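Local coordinates for protein alpha-amylase G-6 (Bacillus halodurans, PDB 2C3G) that probably binds starch through this family 26 carbohydrate-binding module, one domain of a longer amylase, at residues Gly1-Lys13 / Thr53-Lys65. Sequence-based numbering, arbitrary orientation.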
loop_
_atom_site.group_PDB
_atom_site.type_symbol
_atom_site.label_atom_id
_atom_site.label_comp_id
_atom_site.label_asym_id
_atom_site.label_seq_id
_atom_site.Cartn_x
_atom_site.Cartn_y
_atom_site.Cartn_z
ATOM N N GLY A 1 -7.209 13.392 22.910
ATOM C CA GLY A 1 -8.102 13.384 21.732
ATOM C C GLY A 1 -8.496 11.975 21.397
ATOM O O GLY A 1 -9.006 11.261 22.276
ATOM N N HIS A 2 -8.379 11.627 20.111
ATOM C CA HIS A 2 -7.728 10.373 19.662
ATOM C C HIS A 2 -8.473 9.203 18.983
ATOM O O HIS A 2 -9.577 8.790 19.359
ATOM C CB HIS A 2 -6.661 9.913 20.672
ATOM C CG HIS A 2 -5.271 10.070 20.159
ATOM N ND1 HIS A 2 -4.650 9.112 19.386
ATOM C CD2 HIS A 2 -4.398 11.096 20.256
ATOM C CE1 HIS A 2 -3.445 9.530 19.047
ATOM N NE2 HIS A 2 -3.266 10.731 19.565
ATOM N N MET A 3 -7.808 8.698 17.946
ATOM C CA MET A 3 -8.307 7.633 17.070
ATOM C C MET A 3 -7.133 6.907 16.426
ATOM O O MET A 3 -5.972 7.330 16.545
ATOM C CB MET A 3 -9.240 8.193 15.982
ATOM C CG MET A 3 -8.550 9.041 14.944
ATOM S SD MET A 3 -9.561 10.373 14.185
ATOM C CE MET A 3 -8.300 11.674 13.953
ATOM N N ALA A 4 -7.431 5.797 15.760
ATOM C CA ALA A 4 -6.424 5.076 14.995
ATOM C C ALA A 4 -6.157 5.840 13.675
ATOM O O ALA A 4 -7.010 5.898 12.795
ATOM C CB ALA A 4 -6.876 3.627 14.737
ATOM N N SER A 5 -4.959 6.400 13.564
ATOM C CA SER A 5 -4.556 7.278 12.475
ATOM C C SER A 5 -3.334 6.736 11.738
ATOM O O SER A 5 -2.527 5.959 12.295
ATOM C CB SER A 5 -4.178 8.653 13.038
ATOM O OG SER A 5 -5.316 9.450 13.299
ATOM N N GLY A 6 -3.149 7.203 10.511
ATOM C CA GLY A 6 -2.002 6.820 9.729
ATOM C C GLY A 6 -2.247 6.924 8.235
ATOM O O GLY A 6 -2.840 7.899 7.738
ATOM N N LEU A 7 -1.764 5.927 7.494
ATOM C CA LEU A 7 -1.961 5.976 6.047
ATOM C C LEU A 7 -2.716 4.750 5.578
ATOM O O LEU A 7 -2.204 3.642 5.679
ATOM C CB LEU A 7 -0.616 6.203 5.321
ATOM C CG LEU A 7 -0.255 7.557 4.655
ATOM C CD1 LEU A 7 -1.000 8.805 5.136
ATOM C CD2 LEU A 7 1.245 7.828 4.704
ATOM N N THR A 8 -3.961 4.948 5.145
ATOM C CA THR A 8 -4.787 3.875 4.589
ATOM C C THR A 8 -4.591 3.855 3.086
ATOM O O THR A 8 -4.648 4.886 2.424
ATOM C CB THR A 8 -6.294 4.057 4.911
ATOM O OG1 THR A 8 -6.486 4.018 6.321
ATOM C CG2 THR A 8 -7.109 2.835 4.393
ATOM N N ILE A 9 -4.323 2.682 2.545
ATOM C CA ILE A 9 -4.060 2.566 1.130
ATOM C C ILE A 9 -4.964 1.481 0.582
ATOM O O ILE A 9 -5.076 0.420 1.181
ATOM C CB ILE A 9 -2.508 2.350 0.864
ATOM C CG1 ILE A 9 -1.789 3.706 0.786
ATOM C CG2 ILE A 9 -2.224 1.781 -0.515
ATOM C CD1 ILE A 9 -1.424 4.306 2.047
ATOM N N TYR A 10 -5.655 1.775 -0.519
ATOM C CA TYR A 10 -6.482 0.786 -1.206
ATOM C C TYR A 10 -5.863 0.504 -2.544
ATOM O O TYR A 10 -5.434 1.413 -3.236
ATOM C CB TYR A 10 -7.914 1.261 -1.437
ATOM C CG TYR A 10 -8.689 1.553 -0.189
ATOM C CD1 TYR A 10 -9.615 0.637 0.310
ATOM C CD2 TYR A 10 -8.491 2.745 0.496
ATOM C CE1 TYR A 10 -10.339 0.916 1.469
ATOM C CE2 TYR A 10 -9.191 3.041 1.644
ATOM C CZ TYR A 10 -10.108 2.126 2.123
ATOM O OH TYR A 10 -10.790 2.423 3.251
ATOM N N PHE A 11 -5.821 -0.773 -2.890
ATOM C CA PHE A 11 -5.187 -1.207 -4.105
ATOM C C PHE A 11 -6.157 -1.988 -4.986
ATOM O O PHE A 11 -6.754 -2.951 -4.549
ATOM C CB PHE A 11 -3.992 -2.077 -3.718
ATOM C CG PHE A 11 -3.223 -2.592 -4.879
ATOM C CD1 PHE A 11 -2.874 -1.744 -5.927
ATOM C CD2 PHE A 11 -2.848 -3.910 -4.922
ATOM C CE1 PHE A 11 -2.165 -2.215 -7.011
ATOM C CE2 PHE A 11 -2.153 -4.401 -6.003
ATOM C CZ PHE A 11 -1.807 -3.540 -7.056
ATOM N N LYS A 12 -6.297 -1.574 -6.238
ATOM C CA LYS A 12 -7.064 -2.351 -7.190
ATOM C C LYS A 12 -6.128 -3.352 -7.835
ATOM O O LYS A 12 -5.311 -2.997 -8.709
ATOM C CB LYS A 12 -7.746 -1.470 -8.225
ATOM C CG LYS A 12 -8.666 -2.272 -9.081
ATOM C CD LYS A 12 -10.010 -1.649 -9.209
ATOM C CE LYS A 12 -10.276 -1.336 -10.645
ATOM N NZ LYS A 12 -11.741 -1.177 -10.901
ATOM N N LYS A 13 -6.218 -4.592 -7.351
ATOM C CA LYS A 13 -5.277 -5.650 -7.719
ATOM C C LYS A 13 -5.538 -6.127 -9.143
ATOM O O LYS A 13 -6.694 -6.400 -9.503
ATOM C CB LYS A 13 -5.373 -6.823 -6.736
ATOM C CG LYS A 13 -4.390 -7.964 -6.995
ATOM C CD LYS A 13 -4.717 -9.232 -6.165
ATOM C CE LYS A 13 -5.808 -10.128 -6.786
ATOM N NZ LYS A 13 -5.549 -10.559 -8.205
ATOM N N THR A 53 -3.866 -0.336 6.341
ATOM C CA THR A 53 -3.572 0.885 7.085
ATOM C C THR A 53 -2.214 0.716 7.822
ATOM O O THR A 53 -2.019 -0.224 8.602
ATOM C CB THR A 53 -4.767 1.218 8.016
ATOM O OG1 THR A 53 -5.945 1.443 7.224
ATOM C CG2 THR A 53 -4.612 2.595 8.719
ATOM N N ILE A 54 -1.265 1.591 7.482
ATOM C CA ILE A 54 -0.036 1.782 8.253
ATOM C C ILE A 54 -0.287 2.783 9.380
ATOM O O ILE A 54 -0.475 3.960 9.137
ATOM C CB ILE A 54 1.085 2.314 7.352
ATOM C CG1 ILE A 54 1.120 1.536 6.030
ATOM C CG2 ILE A 54 2.417 2.306 8.116
ATOM C CD1 ILE A 54 2.092 2.088 4.927
ATOM N N GLU A 55 -0.300 2.319 10.618
ATOM C CA GLU A 55 -0.574 3.216 11.721
ATOM C C GLU A 55 0.609 4.119 12.079
ATOM O O GLU A 55 1.782 3.705 11.995
ATOM C CB GLU A 55 -1.031 2.439 12.964
ATOM C CG GLU A 55 -2.009 3.254 13.810
ATOM C CD GLU A 55 -2.083 2.839 15.259
ATOM O OE1 GLU A 55 -1.872 1.660 15.574
ATOM O OE2 GLU A 55 -2.394 3.711 16.088
ATOM N N GLY A 56 0.298 5.347 12.493
ATOM C CA GLY A 56 1.318 6.225 13.054
ATOM C C GLY A 56 2.183 7.025 12.100
ATOM O O GLY A 56 2.966 7.874 12.535
ATOM N N VAL A 57 2.035 6.756 10.806
ATOM C CA VAL A 57 2.831 7.362 9.730
ATOM C C VAL A 57 2.130 8.586 9.104
ATOM O O VAL A 57 0.931 8.564 8.912
ATOM C CB VAL A 57 3.118 6.264 8.670
ATOM C CG1 VAL A 57 1.897 5.988 7.783
ATOM C CG2 VAL A 57 4.273 6.598 7.837
ATOM N N GLU A 58 2.866 9.661 8.814
ATOM C CA GLU A 58 2.334 10.772 8.000
ATOM C C GLU A 58 2.795 10.702 6.547
ATOM O O GLU A 58 2.108 11.195 5.649
ATOM C CB GLU A 58 2.706 12.137 8.576
ATOM C CG GLU A 58 2.660 12.217 10.095
ATOM C CD GLU A 58 1.487 13.018 10.591
ATOM O OE1 GLU A 58 0.365 12.778 10.093
ATOM O OE2 GLU A 58 1.668 13.881 11.482
ATOM N N SER A 59 3.972 10.117 6.318
ATOM C CA SER A 59 4.441 9.836 4.965
ATOM C C SER A 59 5.208 8.529 4.925
ATOM O O SER A 59 5.669 8.065 5.954
ATOM C CB SER A 59 5.230 11.015 4.369
ATOM O OG SER A 59 6.371 11.345 5.130
ATOM N N VAL A 60 5.338 7.959 3.733
ATOM C CA VAL A 60 5.819 6.599 3.501
ATOM C C VAL A 60 6.260 6.563 2.053
ATOM O O VAL A 60 5.923 7.465 1.270
ATOM C CB VAL A 60 4.679 5.561 3.765
ATOM C CG1 VAL A 60 4.288 4.731 2.524
ATOM C CG2 VAL A 60 4.974 4.702 4.949
ATOM N N ARG A 61 7.046 5.540 1.713
ATOM C CA ARG A 61 7.380 5.211 0.338
ATOM C C ARG A 61 6.860 3.809 0.147
ATOM O O ARG A 61 7.156 2.950 0.953
ATOM C CB ARG A 61 8.902 5.236 0.127
ATOM C CG ARG A 61 9.389 6.335 -0.784
ATOM C CD ARG A 61 10.459 7.189 -0.169
ATOM N NE ARG A 61 11.037 8.119 -1.149
ATOM C CZ ARG A 61 11.189 9.429 -0.965
ATOM N NH1 ARG A 61 11.717 10.166 -1.919
ATOM N NH2 ARG A 61 10.804 10.013 0.158
ATOM N N LEU A 62 6.081 3.566 -0.906
ATOM C CA LEU A 62 5.437 2.252 -1.036
ATOM C C LEU A 62 5.442 1.551 -2.409
ATOM O O LEU A 62 5.469 2.171 -3.467
ATOM C CB LEU A 62 4.016 2.287 -0.439
ATOM C CG LEU A 62 2.912 3.087 -1.155
ATOM C CD1 LEU A 62 2.304 2.274 -2.291
ATOM C CD2 LEU A 62 1.857 3.532 -0.158
ATOM N N LEU A 63 5.413 0.229 -2.361
ATOM C CA LEU A 63 5.173 -0.575 -3.557
ATOM C C LEU A 63 4.133 -1.645 -3.235
ATOM O O LEU A 63 4.064 -2.127 -2.117
ATOM C CB LEU A 63 6.466 -1.252 -4.041
ATOM C CG LEU A 63 7.665 -0.390 -4.440
ATOM C CD1 LEU A 63 8.748 -0.450 -3.360
ATOM C CD2 LEU A 63 8.227 -0.833 -5.762
ATOM N N PHE A 64 3.341 -2.003 -4.235
ATOM C CA PHE A 64 2.477 -3.175 -4.179
ATOM C C PHE A 64 3.235 -4.373 -4.732
ATOM O O PHE A 64 4.084 -4.224 -5.615
ATOM C CB PHE A 64 1.198 -2.926 -4.985
ATOM C CG PHE A 64 0.468 -1.690 -4.558
ATOM C CD1 PHE A 64 -0.174 -1.648 -3.324
ATOM C CD2 PHE A 64 0.470 -0.553 -5.356
ATOM C CE1 PHE A 64 -0.830 -0.489 -2.897
ATOM C CE2 PHE A 64 -0.191 0.617 -4.943
ATOM C CZ PHE A 64 -0.835 0.651 -3.711
ATOM N N LYS A 65 2.938 -5.550 -4.190
ATOM C CA LYS A 65 3.521 -6.810 -4.636
ATOM C C LYS A 65 2.607 -7.994 -4.315
ATOM O O LYS A 65 1.753 -7.907 -3.436
ATOM C CB LYS A 65 4.887 -7.028 -3.982
ATOM C CG LYS A 65 4.884 -7.153 -2.474
ATOM C CD LYS A 65 6.301 -7.343 -1.936
ATOM C CE LYS A 65 6.870 -8.692 -2.313
ATOM N NZ LYS A 65 6.342 -9.761 -1.452
HETATM O O HOH W 1 -1.386 9.951 8.773
#
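This contact joins both sheets of a beta-sandwich: strand 6-12 pairs antiparallel with 53-55 in its own sheet and faces strand 59-65 of the other across the core. In the antiparallel pairing, Leu7 and Ile54 form the hydrogen-bonded pair, Leu7 N to Ile54 O and Ile54 N to Leu7 O both 2.9 Å, and Gly56 N continues it to Ser5 O. Next to it, in the non-hydrogen-bonded pair, Thr8 OG1 and Thr53 OG1 share a 2.8 Å hydrogen bond on the sheet face turned from the core. A water bridges Gly6 O and Val57 O. Inside, Leu7 CB lies 3.5 Å from Val57 CG1, and Ile9 CG1 meets Leu62 CD2 tip to tip. With CG anti to the backbone N (chi1 -179°), the Phe11 ring lies over Phe64 in an offset stack, centroids 3.9 Å apart and planes 6° from parallel; Ile9 CG2 abuts the Phe64 edge at CE1 (3.6 Å). Replacing Phe11 with alanine would probably open a gap over that face of Phe64 and leave its ring freer to turn. Trp17 touches both rings and Leu22 of strand 20-28 packs on Phe64, while strand 86-88 runs parallel to 6-12 on the side away from 49-55.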